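Local coordinates for protein similar to hydroxylamine oxidoreductase (Kuenenia stuttgartiensis, PDB 6H5L) that forms, with a partner cytochrome, a many-heme complex of an anammox bacterium and probably acts as a reductase that passes electrons along its c-type hemes, at residues L161-V166 and H294-K299; P402-D407 and L447-N452; H374-Q379 and P490-M495; D78-C83 and E126-D131. All blocks are in the same frame, centred on the assembly; numbering follows the deposited sequence.

Interaction 1. Residues L161-V166 and H294-K299. With HEC (heme c), chain G.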
# COMPACT_ATOMS: atom_id res chain seq x y z
N LEU A 161 9.89 -16.31 -44.02
CA LEU A 161 10.18 -16.76 -45.38
C LEU A 161 10.83 -18.13 -45.40
O LEU A 161 10.75 -18.83 -46.42
CB LEU A 161 11.08 -15.74 -46.08
CG LEU A 161 10.73 -15.33 -47.51
CD1 LEU A 161 9.34 -14.71 -47.57
CD2 LEU A 161 11.77 -14.38 -48.07
N ARG A 162 11.46 -18.55 -44.30
CA ARG A 162 12.10 -19.86 -44.24
C ARG A 162 11.11 -21.02 -44.20
O ARG A 162 11.55 -22.17 -44.23
CB ARG A 162 13.02 -19.93 -43.02
CG ARG A 162 14.30 -19.11 -43.14
CD ARG A 162 15.32 -19.53 -42.09
NE ARG A 162 15.69 -20.93 -42.25
CZ ARG A 162 16.33 -21.64 -41.32
NH1 ARG A 162 16.66 -21.08 -40.17
NH2 ARG A 162 16.62 -22.91 -41.55
N GLU A 163 9.81 -20.75 -44.14
CA GLU A 163 8.84 -21.84 -44.23
C GLU A 163 8.91 -22.54 -45.57
O GLU A 163 8.54 -23.71 -45.68
CB GLU A 163 7.42 -21.31 -43.99
CG GLU A 163 7.14 -20.84 -42.58
CD GLU A 163 5.68 -20.54 -42.34
OE1 GLU A 163 5.29 -20.33 -41.17
OE2 GLU A 163 4.91 -20.50 -43.33
N ARG A 164 9.38 -21.84 -46.61
CA ARG A 164 9.54 -22.43 -47.93
C ARG A 164 10.45 -23.65 -47.92
O ARG A 164 10.34 -24.50 -48.81
CB ARG A 164 10.07 -21.36 -48.90
CG ARG A 164 10.37 -21.85 -50.31
CD ARG A 164 10.58 -20.71 -51.30
NE ARG A 164 9.32 -20.08 -51.69
CZ ARG A 164 9.04 -18.79 -51.52
NH1 ARG A 164 9.94 -17.98 -50.99
NH2 ARG A 164 7.87 -18.31 -51.91
N GLU A 165 11.32 -23.77 -46.92
CA GLU A 165 12.31 -24.85 -46.91
C GLU A 165 11.68 -26.22 -46.68
O GLU A 165 12.26 -27.23 -47.10
CB GLU A 165 13.37 -24.57 -45.84
CG GLU A 165 14.27 -23.40 -46.17
CD GLU A 165 15.19 -23.02 -45.03
OE1 GLU A 165 15.72 -21.89 -45.05
OE2 GLU A 165 15.37 -23.84 -44.11
N VAL A 166 10.52 -26.28 -46.03
CA VAL A 166 9.86 -27.55 -45.77
C VAL A 166 8.67 -27.80 -46.70
O VAL A 166 8.17 -28.94 -46.75
CB VAL A 166 9.39 -27.67 -44.30
CG1 VAL A 166 10.58 -27.56 -43.35
CG2 VAL A 166 8.34 -26.62 -43.99
N HIS A 294 10.87 -17.73 -35.86
CA HIS A 294 9.59 -17.05 -36.02
C HIS A 294 8.76 -17.70 -37.14
O HIS A 294 8.35 -17.06 -38.10
CB HIS A 294 9.82 -15.56 -36.28
CG HIS A 294 8.56 -14.75 -36.34
ND1 HIS A 294 8.11 -14.16 -37.51
CD2 HIS A 294 7.67 -14.40 -35.38
CE1 HIS A 294 6.99 -13.50 -37.27
NE2 HIS A 294 6.70 -13.63 -35.99
N ASN A 295 8.55 -19.01 -36.99
CA ASN A 295 7.61 -19.78 -37.80
C ASN A 295 7.43 -21.15 -37.16
O ASN A 295 8.38 -21.68 -36.56
CB ASN A 295 8.08 -19.91 -39.26
CG ASN A 295 9.01 -21.10 -39.48
OD1 ASN A 295 8.56 -22.25 -39.55
ND2 ASN A 295 10.29 -20.82 -39.62
N PRO A 296 6.24 -21.75 -37.24
CA PRO A 296 5.95 -22.97 -36.47
C PRO A 296 6.07 -24.29 -37.23
O PRO A 296 5.67 -25.32 -36.67
CB PRO A 296 4.49 -22.74 -36.07
CG PRO A 296 3.91 -22.02 -37.26
CD PRO A 296 5.03 -21.17 -37.84
N VAL A 297 6.59 -24.31 -38.46
CA VAL A 297 6.44 -25.46 -39.34
C VAL A 297 7.73 -26.23 -39.58
O VAL A 297 7.72 -27.21 -40.33
CB VAL A 297 5.82 -25.04 -40.69
CG1 VAL A 297 4.61 -24.15 -40.47
CG2 VAL A 297 6.87 -24.32 -41.54
N MET A 298 8.84 -25.82 -38.95
CA MET A 298 10.14 -26.36 -39.35
C MET A 298 10.32 -27.83 -38.96
O MET A 298 11.08 -28.55 -39.62
CB MET A 298 11.27 -25.53 -38.76
CG MET A 298 11.28 -24.08 -39.21
SD MET A 298 11.23 -23.89 -41.00
CE MET A 298 12.77 -24.67 -41.48
N LYS A 299 9.64 -28.29 -37.91
CA LYS A 299 9.87 -29.63 -37.39
C LYS A 299 8.78 -30.64 -37.77
O LYS A 299 8.74 -31.73 -37.19
CB LYS A 299 10.00 -29.58 -35.87
CG LYS A 299 11.04 -28.60 -35.37
CD LYS A 299 11.36 -28.85 -33.91
CE LYS A 299 10.11 -28.87 -33.04
NZ LYS A 299 9.34 -27.60 -33.11
FE HEC G . 5.14 -12.43 -35.60
CHA HEC G . 6.92 -12.03 -32.68
CHB HEC G . 6.52 -9.52 -36.80
CHC HEC G . 3.78 -13.05 -38.71
CHD HEC G . 3.45 -15.09 -34.32
NA HEC G . 6.47 -11.03 -34.88
C1A HEC G . 7.09 -11.07 -33.65
C2A HEC G . 7.97 -9.92 -33.54
C3A HEC G . 7.86 -9.22 -34.67
C4A HEC G . 6.91 -9.90 -35.54
CMA HEC G . 8.62 -7.92 -34.99
CAA HEC G . 8.87 -9.58 -32.33
CBA HEC G . 8.18 -8.57 -31.41
CGA HEC G . 9.09 -8.27 -30.25
O1A HEC G . 10.03 -9.06 -30.00
O2A HEC G . 8.88 -7.23 -29.58
NB HEC G . 5.09 -11.43 -37.40
C1B HEC G . 5.85 -10.32 -37.71
C2B HEC G . 5.82 -10.14 -39.15
C3B HEC G . 5.06 -11.11 -39.68
C4B HEC G . 4.58 -11.94 -38.59
CMB HEC G . 6.55 -9.01 -39.90
CAB HEC G . 4.74 -11.34 -41.17
CBB HEC G . 5.98 -11.86 -41.92
NC HEC G . 3.85 -13.80 -36.38
C1C HEC G . 3.43 -13.90 -37.69
C2C HEC G . 2.66 -15.12 -37.83
C3C HEC G . 2.46 -15.60 -36.60
C4C HEC G . 3.28 -14.84 -35.67
CMC HEC G . 1.87 -15.49 -39.10
CAC HEC G . 1.63 -16.86 -36.24
CBC HEC G . 2.30 -18.12 -36.83
ND HEC G . 5.14 -13.37 -33.76
C1D HEC G . 4.44 -14.55 -33.52
C2D HEC G . 4.92 -15.11 -32.28
C3D HEC G . 6.00 -14.16 -31.77
C4D HEC G . 6.07 -13.11 -32.75
CMD HEC G . 4.45 -16.41 -31.60
CAD HEC G . 6.85 -14.30 -30.49
CBD HEC G . 8.26 -14.69 -30.92
CGD HEC G . 9.06 -15.22 -29.76
O1D HEC G . 10.16 -15.78 -30.00
O2D HEC G . 8.60 -15.09 -28.59

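Interaction 2. Residues P402-D407 and L447-N452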
# COMPACT_ATOMS: atom_id res chain seq x y z
N PRO A 402 -17.05 -35.00 -65.12
CA PRO A 402 -15.63 -35.35 -65.03
C PRO A 402 -14.98 -34.79 -63.77
O PRO A 402 -15.65 -34.17 -62.93
CB PRO A 402 -15.03 -34.71 -66.29
CG PRO A 402 -15.93 -33.56 -66.57
CD PRO A 402 -17.31 -34.00 -66.18
N TYR A 403 -13.68 -35.03 -63.62
CA TYR A 403 -12.93 -34.43 -62.53
C TYR A 403 -13.08 -32.91 -62.58
O TYR A 403 -13.15 -32.33 -63.68
CB TYR A 403 -11.46 -34.84 -62.62
CG TYR A 403 -10.60 -34.44 -61.44
CD1 TYR A 403 -10.55 -35.23 -60.29
CD2 TYR A 403 -9.84 -33.28 -61.46
CE1 TYR A 403 -9.76 -34.87 -59.21
CE2 TYR A 403 -9.06 -32.91 -60.39
CZ TYR A 403 -9.02 -33.71 -59.26
OH TYR A 403 -8.24 -33.34 -58.19
N PRO A 404 -13.14 -32.23 -61.43
CA PRO A 404 -13.41 -30.79 -61.44
C PRO A 404 -12.39 -30.01 -62.28
O PRO A 404 -11.18 -30.16 -62.10
CB PRO A 404 -13.34 -30.40 -59.96
CG PRO A 404 -12.64 -31.54 -59.28
CD PRO A 404 -13.04 -32.75 -60.06
N LEU A 405 -12.91 -29.21 -63.21
CA LEU A 405 -12.11 -28.33 -64.06
C LEU A 405 -11.14 -29.13 -64.93
O LEU A 405 -9.97 -28.78 -65.07
CB LEU A 405 -11.36 -27.29 -63.22
CG LEU A 405 -11.04 -25.96 -63.90
CD1 LEU A 405 -12.26 -25.07 -63.92
CD2 LEU A 405 -9.88 -25.27 -63.21
N SER A 406 -11.64 -30.21 -65.53
CA SER A 406 -10.78 -31.04 -66.38
C SER A 406 -10.35 -30.30 -67.64
O SER A 406 -9.25 -30.54 -68.15
CB SER A 406 -11.50 -32.34 -66.74
OG SER A 406 -11.76 -33.13 -65.59
N ASP A 407 -11.20 -29.41 -68.16
CA ASP A 407 -10.83 -28.63 -69.34
C ASP A 407 -9.72 -27.64 -69.01
O ASP A 407 -8.81 -27.43 -69.83
CB ASP A 407 -12.05 -27.91 -69.90
CG ASP A 407 -12.75 -27.05 -68.87
OD1 ASP A 407 -12.41 -27.17 -67.67
OD2 ASP A 407 -13.64 -26.26 -69.25
N LEU A 447 -16.76 -30.08 -53.02
CA LEU A 447 -17.74 -29.75 -54.05
C LEU A 447 -18.43 -31.02 -54.52
O LEU A 447 -17.80 -32.07 -54.64
CB LEU A 447 -17.07 -29.04 -55.23
CG LEU A 447 -17.92 -28.76 -56.48
CD1 LEU A 447 -19.06 -27.82 -56.15
CD2 LEU A 447 -17.05 -28.19 -57.59
N GLN A 448 -19.74 -30.91 -54.78
CA GLN A 448 -20.53 -32.00 -55.31
C GLN A 448 -20.99 -31.64 -56.72
O GLN A 448 -21.73 -30.68 -56.91
CB GLN A 448 -21.74 -32.31 -54.42
CG GLN A 448 -22.65 -33.38 -54.98
CD GLN A 448 -21.95 -34.72 -55.15
OE1 GLN A 448 -21.01 -35.03 -54.42
NE2 GLN A 448 -22.40 -35.51 -56.11
N MET A 449 -20.53 -32.42 -57.70
CA MET A 449 -20.92 -32.25 -59.09
C MET A 449 -21.99 -33.29 -59.43
O MET A 449 -22.52 -33.97 -58.56
CB MET A 449 -19.68 -32.34 -59.98
CG MET A 449 -18.69 -31.21 -59.74
SD MET A 449 -17.18 -31.39 -60.71
CE MET A 449 -16.59 -32.95 -60.08
N GLN A 450 -22.31 -33.40 -60.72
CA GLN A 450 -23.40 -34.27 -61.16
C GLN A 450 -22.99 -35.72 -60.94
O GLN A 450 -22.26 -36.31 -61.75
CB GLN A 450 -23.74 -34.00 -62.62
CG GLN A 450 -25.13 -34.44 -63.02
CD GLN A 450 -26.21 -33.57 -62.40
OE1 GLN A 450 -26.80 -33.93 -61.38
NE2 GLN A 450 -26.47 -32.42 -63.01
N ASP A 451 -23.47 -36.31 -59.84
CA ASP A 451 -23.17 -37.70 -59.47
C ASP A 451 -21.67 -37.95 -59.36
O ASP A 451 -21.19 -39.05 -59.65
CB ASP A 451 -23.82 -38.68 -60.45
CG ASP A 451 -25.33 -38.65 -60.39
OD1 ASP A 451 -25.88 -38.64 -59.26
OD2 ASP A 451 -25.98 -38.63 -61.45
N ASN A 452 -20.92 -36.94 -58.93
CA ASN A 452 -19.48 -37.05 -58.75
C ASN A 452 -19.05 -36.14 -57.60
O ASN A 452 -19.15 -34.91 -57.72
CB ASN A 452 -18.74 -36.69 -60.05
CG ASN A 452 -17.24 -36.89 -59.95
OD1 ASN A 452 -16.73 -37.41 -58.96
ND2 ASN A 452 -16.53 -36.50 -61.00

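Interaction 3. Residues H374-Q379 and P490-M495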
# COMPACT_ATOMS: atom_id res chain seq x y z
N HIS A 374 -2.99 -45.18 -41.38
CA HIS A 374 -2.77 -45.20 -42.83
C HIS A 374 -3.02 -46.58 -43.41
O HIS A 374 -3.49 -46.69 -44.55
CB HIS A 374 -1.35 -44.74 -43.15
CG HIS A 374 -1.24 -43.27 -43.41
ND1 HIS A 374 -0.70 -42.39 -42.50
CD2 HIS A 374 -1.60 -42.52 -44.48
CE1 HIS A 374 -0.73 -41.17 -42.99
NE2 HIS A 374 -1.28 -41.22 -44.20
N THR A 375 -2.71 -47.64 -42.66
CA THR A 375 -3.05 -48.99 -43.09
C THR A 375 -4.56 -49.16 -43.19
O THR A 375 -5.07 -49.73 -44.17
CB THR A 375 -2.46 -50.03 -42.13
OG1 THR A 375 -1.03 -50.00 -42.22
CG2 THR A 375 -2.97 -51.43 -42.46
N LEU A 376 -5.30 -48.66 -42.20
CA LEU A 376 -6.75 -48.75 -42.23
C LEU A 376 -7.34 -47.99 -43.41
O LEU A 376 -8.29 -48.45 -44.05
CB LEU A 376 -7.34 -48.23 -40.91
CG LEU A 376 -8.85 -48.36 -40.71
CD1 LEU A 376 -9.26 -49.82 -40.71
CD2 LEU A 376 -9.28 -47.68 -39.42
N ALA A 377 -6.77 -46.83 -43.73
CA ALA A 377 -7.24 -46.06 -44.87
C ALA A 377 -6.92 -46.76 -46.18
O ALA A 377 -7.73 -46.73 -47.12
CB ALA A 377 -6.64 -44.65 -44.85
N ASP A 378 -5.75 -47.40 -46.27
CA ASP A 378 -5.40 -48.12 -47.48
C ASP A 378 -6.34 -49.30 -47.73
O ASP A 378 -6.71 -49.58 -48.87
CB ASP A 378 -3.95 -48.60 -47.40
CG ASP A 378 -3.61 -49.62 -48.46
OD1 ASP A 378 -3.65 -49.28 -49.66
OD2 ASP A 378 -3.29 -50.78 -48.10
N GLN A 379 -6.73 -50.00 -46.66
CA GLN A 379 -7.66 -51.11 -46.82
C GLN A 379 -9.02 -50.63 -47.31
O GLN A 379 -9.67 -51.31 -48.12
CB GLN A 379 -7.80 -51.87 -45.49
CG GLN A 379 -6.54 -52.60 -45.07
CD GLN A 379 -6.54 -52.96 -43.59
OE1 GLN A 379 -7.24 -52.35 -42.79
NE2 GLN A 379 -5.74 -53.96 -43.23
N PRO A 490 -14.53 -43.40 -35.32
CA PRO A 490 -15.23 -43.02 -36.56
C PRO A 490 -14.60 -43.60 -37.81
O PRO A 490 -15.32 -43.90 -38.77
CB PRO A 490 -15.15 -41.49 -36.55
CG PRO A 490 -14.98 -41.13 -35.13
CD PRO A 490 -14.13 -42.21 -34.54
N MET A 491 -13.27 -43.77 -37.83
CA MET A 491 -12.63 -44.43 -38.97
C MET A 491 -13.16 -45.84 -39.15
O MET A 491 -13.41 -46.27 -40.28
CB MET A 491 -11.11 -44.45 -38.78
CG MET A 491 -10.39 -43.29 -39.45
SD MET A 491 -8.61 -43.59 -39.58
CE MET A 491 -8.15 -43.66 -37.85
N MET A 492 -13.32 -46.58 -38.06
CA MET A 492 -13.90 -47.91 -38.14
C MET A 492 -15.35 -47.85 -38.62
O MET A 492 -15.82 -48.78 -39.28
CB MET A 492 -13.82 -48.61 -36.79
CG MET A 492 -12.41 -48.99 -36.37
SD MET A 492 -11.64 -50.16 -37.50
CE MET A 492 -10.12 -50.52 -36.63
N MET A 493 -16.06 -46.77 -38.28
CA MET A 493 -17.47 -46.68 -38.65
C MET A 493 -17.65 -46.41 -40.14
O MET A 493 -18.60 -46.90 -40.75
CB MET A 493 -18.17 -45.60 -37.82
CG MET A 493 -18.71 -46.12 -36.52
SD MET A 493 -19.04 -44.82 -35.34
CE MET A 493 -19.69 -45.80 -34.00
N GLU A 494 -16.76 -45.61 -40.73
CA GLU A 494 -16.81 -45.43 -42.17
C GLU A 494 -16.45 -46.72 -42.89
O GLU A 494 -17.01 -47.02 -43.95
CB GLU A 494 -15.89 -44.29 -42.60
CG GLU A 494 -16.34 -42.91 -42.11
CD GLU A 494 -17.49 -42.33 -42.92
OE1 GLU A 494 -17.68 -41.10 -42.89
OE2 GLU A 494 -18.21 -43.10 -43.60
N MET A 495 -15.53 -47.51 -42.33
CA MET A 495 -15.24 -48.82 -42.90
C MET A 495 -16.48 -49.71 -42.88
O MET A 495 -16.68 -50.51 -43.80
CB MET A 495 -14.09 -49.48 -42.13
CG MET A 495 -13.67 -50.84 -42.68
SD MET A 495 -12.85 -50.74 -44.27
CE MET A 495 -11.22 -50.19 -43.78

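Interaction 4. Residues D78-C83 and E126-D131. With HEC (heme c), chain C.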
# COMPACT_ATOMS: atom_id res chain seq x y z
N ASP A 78 -0.94 13.97 -38.71
CA ASP A 78 -1.83 14.36 -37.62
C ASP A 78 -3.29 14.19 -38.01
O ASP A 78 -4.12 13.80 -37.17
CB ASP A 78 -1.55 15.80 -37.21
CG ASP A 78 -1.78 16.78 -38.34
OD1 ASP A 78 -1.44 16.46 -39.49
OD2 ASP A 78 -2.32 17.88 -38.08
N LEU A 79 -3.63 14.46 -39.27
CA LEU A 79 -5.03 14.39 -39.68
C LEU A 79 -5.53 12.95 -39.74
O LEU A 79 -6.74 12.72 -39.59
CB LEU A 79 -5.22 15.08 -41.03
CG LEU A 79 -5.12 16.61 -40.98
CD1 LEU A 79 -5.21 17.20 -42.38
CD2 LEU A 79 -6.20 17.19 -40.08
N CYS A 80 -4.64 11.99 -39.99
CA CYS A 80 -5.03 10.59 -39.91
C CYS A 80 -5.60 10.26 -38.54
O CYS A 80 -6.64 9.60 -38.43
CB CYS A 80 -3.83 9.68 -40.21
SG CYS A 80 -2.80 10.18 -41.60
N VAL A 81 -4.95 10.75 -37.48
CA VAL A 81 -5.40 10.44 -36.13
C VAL A 81 -6.62 11.28 -35.77
O VAL A 81 -7.58 10.76 -35.20
CB VAL A 81 -4.25 10.64 -35.13
CG1 VAL A 81 -4.73 10.36 -33.71
CG2 VAL A 81 -3.09 9.74 -35.48
N ILE A 82 -6.61 12.57 -36.10
CA ILE A 82 -7.71 13.46 -35.71
C ILE A 82 -9.04 12.95 -36.26
O ILE A 82 -10.07 13.01 -35.59
CB ILE A 82 -7.42 14.90 -36.16
CG1 ILE A 82 -6.17 15.44 -35.46
CG2 ILE A 82 -8.61 15.81 -35.88
CD1 ILE A 82 -5.64 16.72 -36.06
N CYS A 83 -9.03 12.44 -37.49
CA CYS A 83 -10.26 11.96 -38.11
C CYS A 83 -10.62 10.56 -37.62
O CYS A 83 -11.73 10.33 -37.14
CB CYS A 83 -10.12 11.97 -39.63
SG CYS A 83 -11.66 11.69 -40.55
N GLU A 126 7.77 6.96 -32.98
CA GLU A 126 6.51 6.24 -33.05
C GLU A 126 6.35 5.67 -34.45
O GLU A 126 6.94 6.18 -35.41
CB GLU A 126 5.31 7.14 -32.71
CG GLU A 126 4.94 8.13 -33.80
CD GLU A 126 3.63 8.85 -33.52
OE1 GLU A 126 3.10 9.50 -34.45
OE2 GLU A 126 3.14 8.76 -32.38
N VAL A 127 5.57 4.60 -34.55
CA VAL A 127 5.20 4.01 -35.83
C VAL A 127 3.75 4.40 -36.10
O VAL A 127 2.84 4.00 -35.36
CB VAL A 127 5.38 2.49 -35.83
CG1 VAL A 127 5.01 1.91 -37.19
CG2 VAL A 127 6.81 2.13 -35.45
N HIS A 128 3.54 5.18 -37.15
CA HIS A 128 2.27 5.85 -37.40
C HIS A 128 1.48 5.13 -38.49
O HIS A 128 2.02 4.31 -39.24
CB HIS A 128 2.52 7.30 -37.80
CG HIS A 128 1.31 8.18 -37.70
ND1 HIS A 128 0.39 8.31 -38.71
CD2 HIS A 128 0.87 8.97 -36.69
CE1 HIS A 128 -0.57 9.14 -38.34
NE2 HIS A 128 -0.29 9.56 -37.12
N CYS A 129 0.18 5.45 -38.55
CA CYS A 129 -0.65 4.97 -39.65
C CYS A 129 -0.04 5.32 -41.00
O CYS A 129 -0.16 4.56 -41.97
CB CYS A 129 -2.06 5.57 -39.55
SG CYS A 129 -2.49 6.23 -37.92
N PHE A 130 0.62 6.47 -41.08
CA PHE A 130 1.31 6.87 -42.30
C PHE A 130 2.37 5.84 -42.68
O PHE A 130 2.54 5.52 -43.86
CB PHE A 130 1.95 8.24 -42.10
CG PHE A 130 2.01 9.07 -43.34
CD1 PHE A 130 3.07 8.95 -44.22
CD2 PHE A 130 1.01 10.00 -43.62
CE1 PHE A 130 3.13 9.72 -45.37
CE2 PHE A 130 1.07 10.77 -44.76
CZ PHE A 130 2.13 10.64 -45.64
N ASP A 131 3.09 5.31 -41.69
CA ASP A 131 4.20 4.40 -41.97
C ASP A 131 3.72 3.08 -42.57
O ASP A 131 4.40 2.51 -43.44
CB ASP A 131 5.00 4.14 -40.69
CG ASP A 131 5.63 5.40 -40.13
OD1 ASP A 131 6.28 6.14 -40.90
OD2 ASP A 131 5.49 5.65 -38.91
FE HEC C . -8.74 7.25 -43.54
CHA HEC C . -10.57 4.63 -44.75
CHB HEC C . -5.93 5.28 -43.51
CHC HEC C . -6.84 10.00 -42.87
CHD HEC C . -11.57 8.96 -42.68
NA HEC C . -8.32 5.32 -44.07
C1A HEC C . -9.24 4.38 -44.49
C2A HEC C . -8.56 3.11 -44.62
C3A HEC C . -7.28 3.28 -44.27
C4A HEC C . -7.10 4.68 -43.92
CMA HEC C . -6.18 2.20 -44.25
CAA HEC C . -9.22 1.78 -45.07
CBA HEC C . -8.94 1.47 -46.53
CGA HEC C . -9.73 0.26 -46.93
O1A HEC C . -10.60 -0.17 -46.13
O2A HEC C . -9.50 -0.28 -48.04
NB HEC C . -6.75 7.56 -43.18
C1B HEC C . -5.75 6.63 -43.35
C2B HEC C . -4.48 7.34 -43.36
C3B HEC C . -4.73 8.64 -43.17
C4B HEC C . -6.17 8.81 -43.06
CMB HEC C . -3.10 6.67 -43.52
CAB HEC C . -3.70 9.79 -43.10
CBB HEC C . -3.02 10.02 -44.47
NC HEC C . -9.13 9.12 -42.82
C1C HEC C . -8.20 10.14 -42.76
C2C HEC C . -8.91 11.40 -42.68
C3C HEC C . -10.22 11.11 -42.50
C4C HEC C . -10.39 9.67 -42.67
CMC HEC C . -8.21 12.75 -42.43
CAC HEC C . -11.38 12.12 -42.28
CBC HEC C . -11.49 13.14 -43.43
ND HEC C . -10.78 6.84 -43.68
C1D HEC C . -11.77 7.74 -43.29
C2D HEC C . -13.05 7.17 -43.65
C3D HEC C . -12.75 5.82 -44.31
C4D HEC C . -11.30 5.70 -44.27
CMD HEC C . -14.44 7.80 -43.43
CAD HEC C . -13.76 4.80 -44.87
CBD HEC C . -13.68 4.83 -46.40
CGD HEC C . -14.63 3.84 -47.02
O1D HEC C . -14.63 3.73 -48.27
O2D HEC C . -15.38 3.17 -46.27

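Interaction 1. Residues L161-V166 and H294-K299
Met298, Glu163 and Val166 bury the most surface where the loop 294-299 lies against the 3-10 turn 162-165 and the residue that follows it. The methionine is folded back, bent at chi2 (-52°) and chi3 (-63°), which leaves SD 3.7 Å from Arg162 O and CE 4.1 Å from Val166 CG1. A flexible thioether suits this place because it can follow the curve of the turn. Glu163 packs through its aliphatic part: CG lies 3.6 Å from Val297 CG2, the two side chains crossing at about a right angle. The Glu163 side chain and that of Asn295 slide past each other in opposite directions, carboxylate and amide planes 80° apart, and Glu163 OE2 takes the backbone N-H of Leu172. Val166 adds one methyl of its branched side chain, CG2 standing 3.7 Å from Val297 CG2. No hydrogen bond crosses the contact; each side is shaped from within. Asn295 OD1 accepts Val297 N at 3.1 Å, an Asx turn, and Arg162 grips Glu165 side-on, NE to OE1 at 3.0 Å and NH2 to the other oxygen. Just before the packed residues, His294 NE2 binds the heme iron at 2.0 Å, with His213 as the second protein ligand, the bis-histidine coordination common in multi-heme cytochromes. Residues 161-166 run on from helix 154-161, whose Glu159 accepts His294 N, while Arg162 pairs with Glu287 of strand 286-288, the hairpin partner of strand 291-292, which leads into the loop.

Interaction 2. Residues P402-D407 and L447-N452
The carboxamide of Asn452 is gripped at both ends: OD1 is hydrogen-bonded to Tyr443 OH and ND2 to Asp401 O, and ND2 also lies 3.2 Å from Pro402 O across the contact. CG stands anti to the backbone N (chi1 -175°), and ND2 beyond it lies beside residue 402. An asparagine suits the spot because one flat group offers both a donor and an acceptor. Beside it, Met449 supplies the apolar half. Its CE lies 3.6 Å from Pro404 CD, and the two side chains cross at about a right angle, with SD 3.9 Å from Pro404 CA. Each segment carries a type II beta turn. In Tyr403-Ser406 the proline fills the second position, whose phi its ring already fixes, and Pro404 CD rests 3.3 Å above one face of the Tyr403 ring, toward the rim. In Met449-Asn452 the backbone bond Met449 N to Asn452 O measures 2.8 Å. Gln499 of the second subunit bonds to Gln448 and Asp451, so the second turn also belongs to a subunit interface. Chemically, a buried amide has its polar atoms satisfied by Tyr443 and Asp401, while the thioether and the proline ring, which need no hydrogen-bond partner, pack beside it.

Interaction 3. Residues H374-Q379 and P490-M495
Leu376 carries the apolar packing against Met491, Met492 and Met495, three residues on one flank of the facing helix. Its CG is anti to the backbone N (chi1 -175°), and the two methyls beyond it divide the work. CD2 lies 3.8 Å from Met491 CB, over the root of that side chain, while CD1 lies 3.7 Å from Met495 CE. A leucine suits the place because a fork can meet two turns of the opposite helix at once. Thioether contacts come next: Met492 SD sits near both methyls of the fork, 3.9 Å from Leu376 CD2. Met495, bent at chi2 (70°) and chi3, brings its CE within 3.4 Å of Leu376 O and 4.2 Å of Gln379 CB. Methionine's unbranched, pliable chain lets it reach backbone as well as side chains. This is near-parallel packing of two long helices, 356-389 and 480-513, with short-segment axes 13° and 10.7 Å apart. It lies at a subunit interface, for Met492 and Met495 also pack on Phe446 and Gln448 of the third subunit. No hydrogen bond crosses the contact; the polar groups nearby bond to other parts of the protein. Gln379 OE1 bonds to Tyr192 OH of the third subunit, a residue that also packs on Leu376. Glu494, which packs on helix 455-476, forms a salt bridge with Arg462 of that helix, and Asp378 accepts from Ser316 and Thr315.

Interaction 4. Residues D78-C83 and E126-D131
Helix 77-87 presents its flank to the first turn of helix 129-133, the CA atoms of Cys80 and Cys129 coming within 7.1 Å of each other. Cys80 and Val81 both meet the His128 ring: Val81 CG2 approaches the NE2 end of the imidazole obliquely, and Cys80 CB lies 3.8 Å from His128 CE1, at the ring edge and near its plane. The other end of the ring is busy at the helix start. His128 is the N-cap, with CG anti to its backbone N (chi1 -163°), and ND1 accepts Phe130 N in the ring plane at 3.0 Å. Asp131 OD2 takes His128 N in return, at 2.7 Å and almost straight (176°), completing a capping box. Histidine suits this place because one ring can cap a helix and pack against a valine. Cys80 SG lies at the edge of the Phe130 ring, 4.3 Å from CD2, and is bonded to heme CAB at 1.8 Å; Cys83 SG holds CAC likewise, the two thioethers of a CxxCH motif. Cys129 is the first cysteine of another such motif and is linked to a different heme, so the contact sets two heme-binding helices side by side. Helix 89-97 lies against the same region: its Trp95 packs on Val81 and meets the His128 ring edge-to-face, while helix 69-73 contributes Phe71 beside Leu79 and Ile72 beside Phe130.

Interactions 1 and 4 belong to the heme-bearing part of the chain: the first includes an iron ligand, and the second brings together the attachment sites of two hemes. Their centres lie about 34 Å apart, their nearest atoms about 16 Å. Interactions 2 and 3 stand back from the cofactors, the side chains of Tyr403 and Met492 being about 10 and 9 Å from a heme. Along the sequence, interaction 2 is nested inside the loop closed by interaction 3; their centres are about 25 Å apart and the two contacts do not touch. Their segments do meet between subunits: Met495 packs on Gln448 of the third subunit, a residue of segment 447-452 in that copy. Interactions 3 and 4 lie on opposite sides of the chain's centre, about 57 Å between centres.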